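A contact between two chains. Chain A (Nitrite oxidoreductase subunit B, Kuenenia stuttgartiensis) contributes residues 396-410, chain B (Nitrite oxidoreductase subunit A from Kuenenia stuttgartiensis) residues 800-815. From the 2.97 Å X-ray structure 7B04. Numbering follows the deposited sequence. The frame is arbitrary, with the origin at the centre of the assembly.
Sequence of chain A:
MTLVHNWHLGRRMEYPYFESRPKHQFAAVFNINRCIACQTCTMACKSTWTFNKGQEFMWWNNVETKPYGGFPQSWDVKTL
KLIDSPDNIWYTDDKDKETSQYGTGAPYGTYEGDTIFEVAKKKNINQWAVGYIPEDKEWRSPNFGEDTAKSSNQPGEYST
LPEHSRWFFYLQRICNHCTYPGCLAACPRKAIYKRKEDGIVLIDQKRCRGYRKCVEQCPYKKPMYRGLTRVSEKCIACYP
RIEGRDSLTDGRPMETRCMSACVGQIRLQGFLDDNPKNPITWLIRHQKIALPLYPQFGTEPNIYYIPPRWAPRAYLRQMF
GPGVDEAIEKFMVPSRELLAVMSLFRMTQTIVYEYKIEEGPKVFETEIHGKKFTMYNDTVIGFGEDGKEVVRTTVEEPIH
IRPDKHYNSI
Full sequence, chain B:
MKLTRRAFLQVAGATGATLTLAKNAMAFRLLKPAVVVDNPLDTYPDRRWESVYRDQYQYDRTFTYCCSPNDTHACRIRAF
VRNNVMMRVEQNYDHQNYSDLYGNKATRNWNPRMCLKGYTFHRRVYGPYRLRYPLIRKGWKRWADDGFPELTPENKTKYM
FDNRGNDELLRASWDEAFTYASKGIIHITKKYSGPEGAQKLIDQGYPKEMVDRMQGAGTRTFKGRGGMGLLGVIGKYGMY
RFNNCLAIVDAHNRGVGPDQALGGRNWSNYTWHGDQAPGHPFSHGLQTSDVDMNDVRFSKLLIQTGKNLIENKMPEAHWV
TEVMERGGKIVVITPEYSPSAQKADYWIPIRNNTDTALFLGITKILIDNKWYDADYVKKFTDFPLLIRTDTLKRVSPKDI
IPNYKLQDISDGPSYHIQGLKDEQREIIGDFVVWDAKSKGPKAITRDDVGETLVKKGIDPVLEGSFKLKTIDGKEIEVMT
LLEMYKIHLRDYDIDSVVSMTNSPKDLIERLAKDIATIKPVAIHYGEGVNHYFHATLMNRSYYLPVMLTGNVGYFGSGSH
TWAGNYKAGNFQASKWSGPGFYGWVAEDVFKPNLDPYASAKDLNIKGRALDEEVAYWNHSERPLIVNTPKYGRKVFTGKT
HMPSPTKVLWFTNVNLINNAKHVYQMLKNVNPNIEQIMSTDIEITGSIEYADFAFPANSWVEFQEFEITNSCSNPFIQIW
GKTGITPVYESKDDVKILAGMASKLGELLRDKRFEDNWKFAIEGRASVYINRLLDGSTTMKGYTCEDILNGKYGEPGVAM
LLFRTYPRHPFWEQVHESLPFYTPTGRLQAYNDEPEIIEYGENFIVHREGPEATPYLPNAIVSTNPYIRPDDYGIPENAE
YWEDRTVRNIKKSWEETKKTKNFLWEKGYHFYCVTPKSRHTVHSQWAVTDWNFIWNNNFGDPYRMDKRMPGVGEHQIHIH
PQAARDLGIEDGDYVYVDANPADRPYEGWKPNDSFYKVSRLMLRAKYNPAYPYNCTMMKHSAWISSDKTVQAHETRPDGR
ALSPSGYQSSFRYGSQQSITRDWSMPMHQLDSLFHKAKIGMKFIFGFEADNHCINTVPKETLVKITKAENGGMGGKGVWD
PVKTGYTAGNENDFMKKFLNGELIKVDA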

# COMPACT_ATOMS: atom_id res chain seq x y z
N GLU A 396 20.65 -9.11 -18.01
CA GLU A 396 20.87 -10.03 -16.91
C GLU A 396 21.77 -9.39 -15.85
O GLU A 396 22.62 -8.56 -16.16
CB GLU A 396 21.50 -11.34 -17.42
CG GLU A 396 21.57 -12.46 -16.41
CD GLU A 396 20.24 -13.14 -16.22
OE1 GLU A 396 19.31 -12.85 -17.01
OE2 GLU A 396 20.12 -13.97 -15.30
N GLU A 397 21.56 -9.79 -14.60
CA GLU A 397 22.28 -9.20 -13.49
C GLU A 397 23.69 -9.77 -13.39
O GLU A 397 23.89 -10.98 -13.58
CB GLU A 397 21.54 -9.46 -12.17
CG GLU A 397 20.36 -8.54 -11.92
CD GLU A 397 20.78 -7.21 -11.33
OE1 GLU A 397 21.72 -7.19 -10.52
OE2 GLU A 397 20.16 -6.18 -11.68
N PRO A 398 24.68 -8.94 -13.10
CA PRO A 398 26.03 -9.45 -12.86
C PRO A 398 26.14 -10.10 -11.48
O PRO A 398 25.26 -9.95 -10.63
CB PRO A 398 26.91 -8.20 -12.96
CG PRO A 398 26.01 -7.10 -12.56
CD PRO A 398 24.63 -7.47 -13.05
N ILE A 399 27.24 -10.82 -11.29
CA ILE A 399 27.53 -11.53 -10.04
C ILE A 399 28.92 -11.13 -9.58
O ILE A 399 29.88 -11.16 -10.36
CB ILE A 399 27.43 -13.05 -10.22
CG1 ILE A 399 25.96 -13.47 -10.36
CG2 ILE A 399 28.05 -13.76 -9.02
CD1 ILE A 399 25.76 -14.76 -11.13
N HIS A 400 29.03 -10.72 -8.32
CA HIS A 400 30.33 -10.37 -7.75
C HIS A 400 30.74 -11.37 -6.69
O HIS A 400 29.90 -11.83 -5.90
CB HIS A 400 30.28 -8.97 -7.14
CG HIS A 400 29.91 -7.90 -8.13
ND1 HIS A 400 28.87 -7.02 -7.91
CD2 HIS A 400 30.44 -7.57 -9.33
CE1 HIS A 400 28.77 -6.20 -8.94
NE2 HIS A 400 29.72 -6.51 -9.81
N ILE A 401 32.03 -11.65 -6.61
CA ILE A 401 32.59 -12.56 -5.63
C ILE A 401 33.62 -11.77 -4.85
O ILE A 401 34.41 -11.00 -5.42
CB ILE A 401 33.24 -13.77 -6.33
N ARG A 402 33.56 -11.91 -3.52
CA ARG A 402 34.36 -11.17 -2.58
C ARG A 402 35.32 -12.05 -1.80
O ARG A 402 35.23 -13.29 -1.86
CB ARG A 402 33.48 -10.40 -1.59
CG ARG A 402 32.65 -9.37 -2.28
CD ARG A 402 32.55 -8.16 -1.40
NE ARG A 402 31.51 -7.29 -1.91
CZ ARG A 402 30.22 -7.58 -1.87
NH1 ARG A 402 29.79 -8.71 -1.30
NH2 ARG A 402 29.34 -6.73 -2.36
N PRO A 403 36.30 -11.46 -1.10
CA PRO A 403 37.22 -12.26 -0.27
C PRO A 403 36.47 -13.17 0.69
O PRO A 403 35.35 -12.87 1.12
CB PRO A 403 38.02 -11.19 0.50
CG PRO A 403 38.04 -10.03 -0.44
CD PRO A 403 36.83 -10.09 -1.34
N ASP A 404 37.09 -14.31 1.00
CA ASP A 404 36.43 -15.30 1.83
C ASP A 404 36.30 -14.88 3.29
O ASP A 404 35.60 -15.57 4.06
CB ASP A 404 37.17 -16.65 1.73
CG ASP A 404 38.66 -16.50 1.81
OD1 ASP A 404 39.15 -15.41 2.16
OD2 ASP A 404 39.35 -17.49 1.52
N LYS A 405 36.95 -13.80 3.70
CA LYS A 405 36.72 -13.21 5.02
C LYS A 405 35.30 -12.69 5.17
O LYS A 405 34.84 -12.46 6.29
CB LYS A 405 37.77 -12.13 5.32
CG LYS A 405 37.64 -10.85 4.55
CD LYS A 405 38.77 -9.92 4.94
CE LYS A 405 38.62 -8.55 4.32
NZ LYS A 405 39.46 -7.53 5.01
N HIS A 406 34.61 -12.41 4.06
CA HIS A 406 33.21 -12.04 4.07
C HIS A 406 32.35 -13.30 4.01
O HIS A 406 32.78 -14.34 3.49
CB HIS A 406 32.87 -11.14 2.89
CG HIS A 406 33.73 -9.91 2.79
ND1 HIS A 406 34.20 -9.22 3.89
CD2 HIS A 406 34.23 -9.26 1.71
CE1 HIS A 406 34.93 -8.20 3.49
NE2 HIS A 406 34.97 -8.21 2.17
N TYR A 407 31.14 -13.22 4.56
CA TYR A 407 30.25 -14.38 4.60
C TYR A 407 28.86 -14.02 4.09
O TYR A 407 28.41 -12.87 4.20
CB TYR A 407 30.14 -14.95 6.02
CG TYR A 407 31.44 -14.94 6.78
CD1 TYR A 407 32.47 -15.82 6.46
CD2 TYR A 407 31.65 -14.05 7.82
CE1 TYR A 407 33.66 -15.82 7.16
CE2 TYR A 407 32.84 -14.03 8.52
CZ TYR A 407 33.84 -14.92 8.19
OH TYR A 407 35.02 -14.90 8.89
N ASN A 408 28.19 -15.02 3.52
CA ASN A 408 26.78 -14.93 3.16
C ASN A 408 25.88 -15.54 4.22
O ASN A 408 24.84 -14.98 4.56
CB ASN A 408 26.51 -15.62 1.83
CG ASN A 408 27.01 -14.84 0.64
OD1 ASN A 408 27.08 -13.62 0.67
ND2 ASN A 408 27.35 -15.55 -0.43
N SER A 409 26.29 -16.69 4.78
CA SER A 409 25.50 -17.41 5.77
C SER A 409 25.65 -16.73 7.13
O SER A 409 26.31 -17.21 8.05
CB SER A 409 25.93 -18.87 5.82
OG SER A 409 25.83 -19.48 4.55
N ILE A 410 25.00 -15.57 7.23
CA ILE A 410 24.98 -14.82 8.48
C ILE A 410 23.57 -14.31 8.74
O ILE A 410 22.83 -13.98 7.81
CB ILE A 410 25.99 -13.65 8.45
CG1 ILE A 410 25.78 -12.78 7.22
CG2 ILE A 410 27.42 -14.17 8.51
CD1 ILE A 410 26.58 -11.50 7.24
OXT ILE A 410 23.13 -14.21 9.88
N MET B 800 27.50 -0.30 -0.17
CA MET B 800 27.05 -1.68 -0.14
C MET B 800 27.86 -2.47 0.87
O MET B 800 29.10 -2.50 0.79
CB MET B 800 27.16 -2.33 -1.53
CG MET B 800 26.23 -1.73 -2.58
SD MET B 800 25.99 -2.81 -4.01
CE MET B 800 27.62 -2.78 -4.73
N LEU B 801 27.17 -3.10 1.81
CA LEU B 801 27.84 -3.94 2.79
C LEU B 801 28.45 -5.17 2.11
O LEU B 801 28.01 -5.60 1.04
CB LEU B 801 26.86 -4.31 3.92
CG LEU B 801 25.44 -4.70 3.51
CD1 LEU B 801 25.51 -6.01 2.84
CD2 LEU B 801 24.48 -4.79 4.68
N LEU B 802 29.48 -5.72 2.75
CA LEU B 802 30.34 -6.74 2.15
C LEU B 802 29.94 -8.15 2.60
O LEU B 802 30.30 -8.58 3.70
CB LEU B 802 31.80 -6.45 2.48
CG LEU B 802 32.16 -4.98 2.24
CD1 LEU B 802 33.56 -4.66 2.74
CD2 LEU B 802 32.00 -4.61 0.76
N PHE B 803 29.11 -8.83 1.79
CA PHE B 803 28.92 -10.28 1.81
C PHE B 803 29.93 -10.90 0.84
O PHE B 803 30.72 -10.19 0.21
CB PHE B 803 27.50 -10.67 1.41
CG PHE B 803 26.43 -10.09 2.29
CD1 PHE B 803 26.42 -10.32 3.66
CD2 PHE B 803 25.41 -9.36 1.73
CE1 PHE B 803 25.42 -9.78 4.44
CE2 PHE B 803 24.41 -8.83 2.50
CZ PHE B 803 24.42 -9.03 3.86
N ARG B 804 29.87 -12.22 0.74
CA ARG B 804 30.71 -12.93 -0.24
C ARG B 804 30.22 -12.67 -1.65
O ARG B 804 31.04 -12.64 -2.53
CB ARG B 804 31.00 -14.38 0.13
CG ARG B 804 32.49 -14.66 0.13
CD ARG B 804 32.89 -15.97 0.75
NE ARG B 804 33.56 -16.81 -0.23
CZ ARG B 804 34.64 -16.46 -0.88
NH1 ARG B 804 35.15 -17.30 -1.75
NH2 ARG B 804 35.19 -15.29 -0.66
N THR B 805 28.91 -12.56 -1.87
CA THR B 805 28.47 -12.33 -3.26
C THR B 805 27.53 -11.13 -3.35
O THR B 805 26.82 -10.88 -2.42
CB THR B 805 27.72 -13.53 -3.82
OG1 THR B 805 26.51 -13.64 -3.09
CG2 THR B 805 28.51 -14.80 -3.67
N TYR B 806 27.57 -10.43 -4.47
CA TYR B 806 26.66 -9.30 -4.68
C TYR B 806 25.22 -9.75 -4.58
O TYR B 806 24.48 -9.21 -3.74
CB TYR B 806 26.96 -8.59 -6.01
CG TYR B 806 25.81 -7.76 -6.57
CD1 TYR B 806 25.22 -6.76 -5.81
CD2 TYR B 806 25.31 -7.99 -7.85
CE1 TYR B 806 24.16 -6.00 -6.31
CE2 TYR B 806 24.25 -7.23 -8.36
CZ TYR B 806 23.68 -6.23 -7.58
OH TYR B 806 22.63 -5.47 -8.08
N PRO B 807 24.76 -10.74 -5.36
CA PRO B 807 23.49 -11.37 -5.00
C PRO B 807 23.72 -12.25 -3.80
O PRO B 807 24.05 -13.43 -3.97
CB PRO B 807 23.11 -12.18 -6.26
CG PRO B 807 24.05 -11.70 -7.34
CD PRO B 807 25.30 -11.36 -6.58
N ARG B 808 23.59 -11.72 -2.58
CA ARG B 808 23.84 -12.55 -1.41
C ARG B 808 22.89 -13.72 -1.40
O ARG B 808 21.67 -13.56 -1.34
CB ARG B 808 23.69 -11.77 -0.10
CG ARG B 808 23.64 -12.73 1.09
CD ARG B 808 23.37 -12.06 2.42
NE ARG B 808 22.16 -11.24 2.40
CZ ARG B 808 20.93 -11.71 2.58
NH1 ARG B 808 20.74 -13.01 2.78
NH2 ARG B 808 19.90 -10.89 2.55
N HIS B 809 23.47 -14.91 -1.48
CA HIS B 809 22.73 -16.16 -1.45
C HIS B 809 23.21 -16.98 -0.27
O HIS B 809 24.41 -17.25 -0.16
CB HIS B 809 22.94 -16.91 -2.76
CG HIS B 809 21.97 -18.02 -2.97
ND1 HIS B 809 20.66 -17.95 -2.55
CD2 HIS B 809 22.12 -19.24 -3.54
CE1 HIS B 809 20.04 -19.07 -2.87
NE2 HIS B 809 20.90 -19.87 -3.47
N PRO B 810 22.32 -17.39 0.64
CA PRO B 810 22.78 -18.13 1.82
C PRO B 810 23.31 -19.51 1.44
O PRO B 810 22.79 -20.16 0.53
CB PRO B 810 21.51 -18.24 2.68
CG PRO B 810 20.38 -18.11 1.71
CD PRO B 810 20.87 -17.18 0.64
N PHE B 811 24.38 -19.92 2.12
CA PHE B 811 25.01 -21.22 1.97
C PHE B 811 25.74 -21.37 0.64
O PHE B 811 26.04 -22.50 0.23
CB PHE B 811 24.01 -22.38 2.15
CG PHE B 811 23.06 -22.18 3.28
CD1 PHE B 811 23.52 -22.00 4.57
CD2 PHE B 811 21.69 -22.17 3.06
CE1 PHE B 811 22.64 -21.82 5.62
CE2 PHE B 811 20.81 -21.99 4.10
CZ PHE B 811 21.29 -21.81 5.38
N TRP B 812 26.02 -20.26 -0.04
CA TRP B 812 26.80 -20.34 -1.27
C TRP B 812 28.20 -20.89 -1.00
O TRP B 812 28.66 -21.81 -1.69
CB TRP B 812 26.88 -18.97 -1.93
CG TRP B 812 27.70 -18.96 -3.18
CD1 TRP B 812 27.28 -19.25 -4.44
CD2 TRP B 812 29.10 -18.66 -3.27
NE1 TRP B 812 28.33 -19.15 -5.32
CE2 TRP B 812 29.46 -18.79 -4.63
CE3 TRP B 812 30.08 -18.30 -2.35
CZ2 TRP B 812 30.76 -18.56 -5.09
CZ3 TRP B 812 31.37 -18.08 -2.80
CH2 TRP B 812 31.70 -18.21 -4.15
N GLU B 813 28.89 -20.33 -0.00
CA GLU B 813 30.22 -20.81 0.37
C GLU B 813 30.19 -22.22 0.96
O GLU B 813 31.25 -22.85 1.05
CB GLU B 813 30.88 -19.85 1.35
CG GLU B 813 30.19 -19.74 2.69
CD GLU B 813 29.12 -18.68 2.71
OE1 GLU B 813 28.65 -18.29 1.62
OE2 GLU B 813 28.76 -18.22 3.81
N GLN B 814 29.02 -22.72 1.36
CA GLN B 814 28.94 -24.03 1.98
C GLN B 814 28.83 -25.15 0.96
O GLN B 814 29.30 -26.26 1.21
CB GLN B 814 27.74 -24.09 2.94
CG GLN B 814 28.08 -23.83 4.40
CD GLN B 814 27.99 -22.37 4.78
OE1 GLN B 814 27.44 -21.56 4.04
NE2 GLN B 814 28.54 -22.03 5.94
N VAL B 815 28.22 -24.87 -0.19
CA VAL B 815 28.13 -25.86 -1.26
C VAL B 815 29.31 -25.75 -2.22
O VAL B 815 29.81 -26.76 -2.71
CB VAL B 815 26.78 -25.72 -2.00
CG1 VAL B 815 25.63 -26.07 -1.07
CG2 VAL B 815 26.61 -24.31 -2.55

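The C-terminal tail of the nitrite oxidoreductase B subunit illustrates a general principle: a segment without regular secondary structure can dock on a partner chain by pairing its backbone at one point and letting polar side chains satisfy backbone groups elsewhere. Together the two stretches bury 1246 Å².

The contact opens at Glu A397, whose carboxylate OE1 accepts a hydrogen bond from Tyr B806 OH at 3.1 Å, arriving at the edge of the tyrosine ring. Ile A399 points its CA-to-CB bond away from chain B, yet its CG1 still meets Pro B807 CG at 4.0 Å.

Backbone pairing follows. Tyr B806 N donates to His A400 O at 3.1 Å, and Arg A402 N donates to Arg B804 O at 2.8 Å; between these two bonds, Ile A401 and Thr B805 form a single beta bridge. The carbonyls do double duty, since His A400 O also receives a CA-H...O contact from Thr B805 CA at 3.0 Å. The rings of His A400 and Tyr B806 meet obliquely, their planes at 48°.

The CA-to-CB bond of Arg A402 points toward chain B. Arg A402 NH1 donates to Phe B803 O at a very short 2.3 Å, the oxygen lying at the edge of the guanidinium, near its plane, while Leu B802 CA and Leu B801 O lie over one of its faces. Near Pro A403 and Asp A404 the model is strained: Arg B804 NH2 sits 2.3 Å from Arg A402 O, too close in the model.

A type I turn from Pro A403 to His A406, closed by a 3.1 Å hydrogen bond from His A406 N to Pro A403 O, redirects the chain. His A406, the last residue of the turn, presents a ring face to Leu B802, whose CB stands 3.6 Å from the ring centroid and almost on its normal. Tyr A407 contributes chiefly through its backbone, its O lying 3.3 Å from Phe B803 CD1 at the ring edge.

Asn A408 reads chain B's backbone: OD1 accepts weak hydrogen bonds from Arg B804 N (3.1 Å) and Thr B805 N (3.3 Å). Glu B813 OE2 gathers two backbone donors, Asn A408 N at 3.3 Å and Ser A409 N at 3.1 Å. The hydroxyl of Ser A409 works both ways, with OG donating to Gln B814 OE1 at 2.7 Å and accepting from Phe B811 N at 2.9 Å. Finally, Ile A410 CD1 packs 3.5 Å from Phe B803 CE1, ending the tail on an apolar contact.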